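Local coordinates for protein ftsY (Mycoplasma mycoides, PDB 1ZU4) that is the NG domain of a bacterial signal recognition particle receptor, a helical bundle joined to a GTPase domain of the SRP54 type, at residues 119-124 / 260-265. Sequence-based numbering, arbitrary orientation.
With SO4 (sulfate ion), chain B.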
loop_
_atom_site.group_PDB
_atom_site.type_symbol
_atom_site.label_atom_id
_atom_site.label_comp_id
_atom_site.label_asym_id
_atom_site.label_seq_id
_atom_site.Cartn_x
_atom_site.Cartn_y
_atom_site.Cartn_z
ATOM N N THR A 119 10.755 -6.033 3.626
ATOM C CA THR A 119 10.936 -7.126 4.579
ATOM C C THR A 119 10.164 -6.824 5.851
ATOM O O THR A 119 9.577 -7.717 6.398
ATOM C CB THR A 119 12.431 -7.505 4.899
ATOM O OG1 THR A 119 13.032 -6.507 5.751
ATOM C CG2 THR A 119 13.250 -7.649 3.625
ATOM N N THR A 120 10.130 -5.565 6.284
ATOM C CA THR A 120 9.250 -5.135 7.371
ATOM C C THR A 120 7.776 -5.438 7.052
ATOM O O THR A 120 7.077 -6.037 7.849
ATOM C CB THR A 120 9.459 -3.609 7.666
ATOM O OG1 THR A 120 10.723 -3.437 8.308
ATOM C CG2 THR A 120 8.370 -3.026 8.557
ATOM N N SER A 121 7.328 -5.042 5.857
ATOM C CA SER A 121 5.932 -5.192 5.477
ATOM C C SER A 121 5.577 -6.658 5.369
ATOM O O SER A 121 4.493 -7.070 5.730
ATOM C CB SER A 121 5.647 -4.512 4.119
ATOM O OG SER A 121 5.731 -3.133 4.207
ATOM N N LEU A 122 6.504 -7.458 4.873
ATOM C CA LEU A 122 6.210 -8.864 4.711
ATOM C C LEU A 122 6.052 -9.538 6.085
ATOM O O LEU A 122 5.166 -10.371 6.286
ATOM C CB LEU A 122 7.325 -9.512 3.898
ATOM C CG LEU A 122 7.159 -10.982 3.617
ATOM C CD1 LEU A 122 7.667 -11.359 2.242
ATOM C CD2 LEU A 122 7.926 -11.675 4.703
ATOM N N ALA A 123 6.900 -9.151 7.033
ATOM C CA ALA A 123 6.788 -9.588 8.437
ATOM C C ALA A 123 5.434 -9.213 9.070
ATOM O O ALA A 123 4.833 -10.029 9.766
ATOM C CB ALA A 123 7.935 -8.999 9.260
ATOM N N LYS A 124 4.958 -7.992 8.799
ATOM C CA LYS A 124 3.697 -7.498 9.309
ATOM C C LYS A 124 2.546 -8.253 8.677
ATOM O O LYS A 124 1.591 -8.564 9.358
ATOM C CB LYS A 124 3.549 -5.996 9.095
ATOM C CG LYS A 124 4.510 -5.220 10.021
ATOM C CD LYS A 124 4.360 -3.753 9.905
ATOM C CE LYS A 124 5.430 -3.067 10.778
ATOM N NZ LYS A 124 5.033 -1.667 11.103
ATOM N N ILE A 260 0.946 -1.835 -1.004
ATOM C CA ILE A 260 1.050 -1.686 0.428
ATOM C C ILE A 260 1.678 -0.306 0.645
ATOM O O ILE A 260 2.811 -0.115 0.305
ATOM C CB ILE A 260 1.986 -2.749 1.049
ATOM C CG1 ILE A 260 1.485 -4.201 0.728
ATOM C CG2 ILE A 260 2.091 -2.565 2.543
ATOM C CD1 ILE A 260 2.379 -5.262 1.396
ATOM N N LEU A 261 0.917 0.621 1.212
ATOM C CA LEU A 261 1.311 2.005 1.470
ATOM C C LEU A 261 1.793 2.076 2.921
ATOM O O LEU A 261 1.010 1.938 3.814
ATOM C CB LEU A 261 0.075 2.920 1.304
ATOM C CG LEU A 261 0.369 4.426 1.460
ATOM C CD1 LEU A 261 1.419 4.925 0.454
ATOM C CD2 LEU A 261 -0.910 5.259 1.390
ATOM N N THR A 262 3.086 2.281 3.131
ATOM C CA THR A 262 3.677 2.270 4.456
ATOM C C THR A 262 3.957 3.660 4.918
ATOM O O THR A 262 3.963 4.617 4.104
ATOM C CB THR A 262 5.020 1.517 4.463
ATOM O OG1 THR A 262 5.924 2.159 3.551
ATOM C CG2 THR A 262 4.819 0.063 4.051
ATOM N N LYS A 263 4.176 3.779 6.235
ATOM C CA LYS A 263 4.629 5.028 6.855
ATOM C C LYS A 263 3.679 6.165 6.722
ATOM O O LYS A 263 4.091 7.320 6.795
ATOM C CB LYS A 263 6.036 5.426 6.365
ATOM C CG LYS A 263 7.092 4.495 6.956
ATOM C CD LYS A 263 8.496 4.766 6.454
ATOM C CE LYS A 263 9.330 3.506 6.588
ATOM N NZ LYS A 263 9.288 2.959 8.022
ATOM N N MET A 264 2.393 5.859 6.576
ATOM C CA MET A 264 1.406 6.922 6.496
ATOM C C MET A 264 1.514 7.867 7.683
ATOM O O MET A 264 1.422 9.073 7.519
ATOM C CB MET A 264 -0.009 6.358 6.393
ATOM C CG MET A 264 -1.010 7.363 5.780
ATOM S SD MET A 264 -0.529 8.171 4.212
ATOM C CE MET A 264 -1.327 9.774 4.402
ATOM N N ASP A 265 1.695 7.300 8.879
ATOM C CA ASP A 265 1.839 8.060 10.136
ATOM C C ASP A 265 2.882 9.187 10.115
ATOM O O ASP A 265 2.761 10.166 10.884
ATOM C CB ASP A 265 2.118 7.112 11.320
ATOM C CG ASP A 265 3.452 6.373 11.196
ATOM O OD1 ASP A 265 3.751 5.852 10.108
ATOM O OD2 ASP A 265 4.202 6.265 12.194
HETATM S S SO4 B . 13.646 -3.641 1.818
HETATM O O1 SO4 B . 13.122 -4.960 2.231
HETATM O O2 SO4 B . 14.828 -3.932 1.001
HETATM O O3 SO4 B . 12.730 -2.877 0.939
HETATM O O4 SO4 B . 13.912 -2.858 3.028
#
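Just behind the phosphate-binding loop of the GTPase domain, the first turns of helix 118-131 rest on the end of strand 258-262, and on the helix side essentially Ser121 alone makes the contact. Its OG lies 3.3 Å from the methyl CG2 of Thr262 and 4.0 Å from CG2 of Ile260, so that one oxygen meets two methyl branches two residues apart, on the same face of the strand. This is van der Waals packing; the buried hydroxyl is hydrogen-bonded to Gly117 O, four residues back in the phosphate-binding loop. Serine probably suits the place because its short side chain lets the helix come close, with 7.8 Å between the CA atoms of Ser121 and Ile260, while OG, beside the backbone N (chi1 -69°), still reaches Gly117 O. In Thr262, chi1 of 60° puts OG1 between the backbone N and the carbonyl carbon and leaves CG2 facing the helix; OG1 makes a weak hydrogen bond to Ile235 O on the adjoining strand. Val234 of that strand touches both Ser121 and Thr262, extending the apolar floor. At the start of the helix, Thr119 N donates a 2.9 Å hydrogen bond to O1 of a sulfate, which is also held by the backbone amides of Gly115, Gly117 and Lys118. A helix packed on a parallel sheet, its first backbone amides turned to a bound anion, is typical of the P-loop NTPase fold.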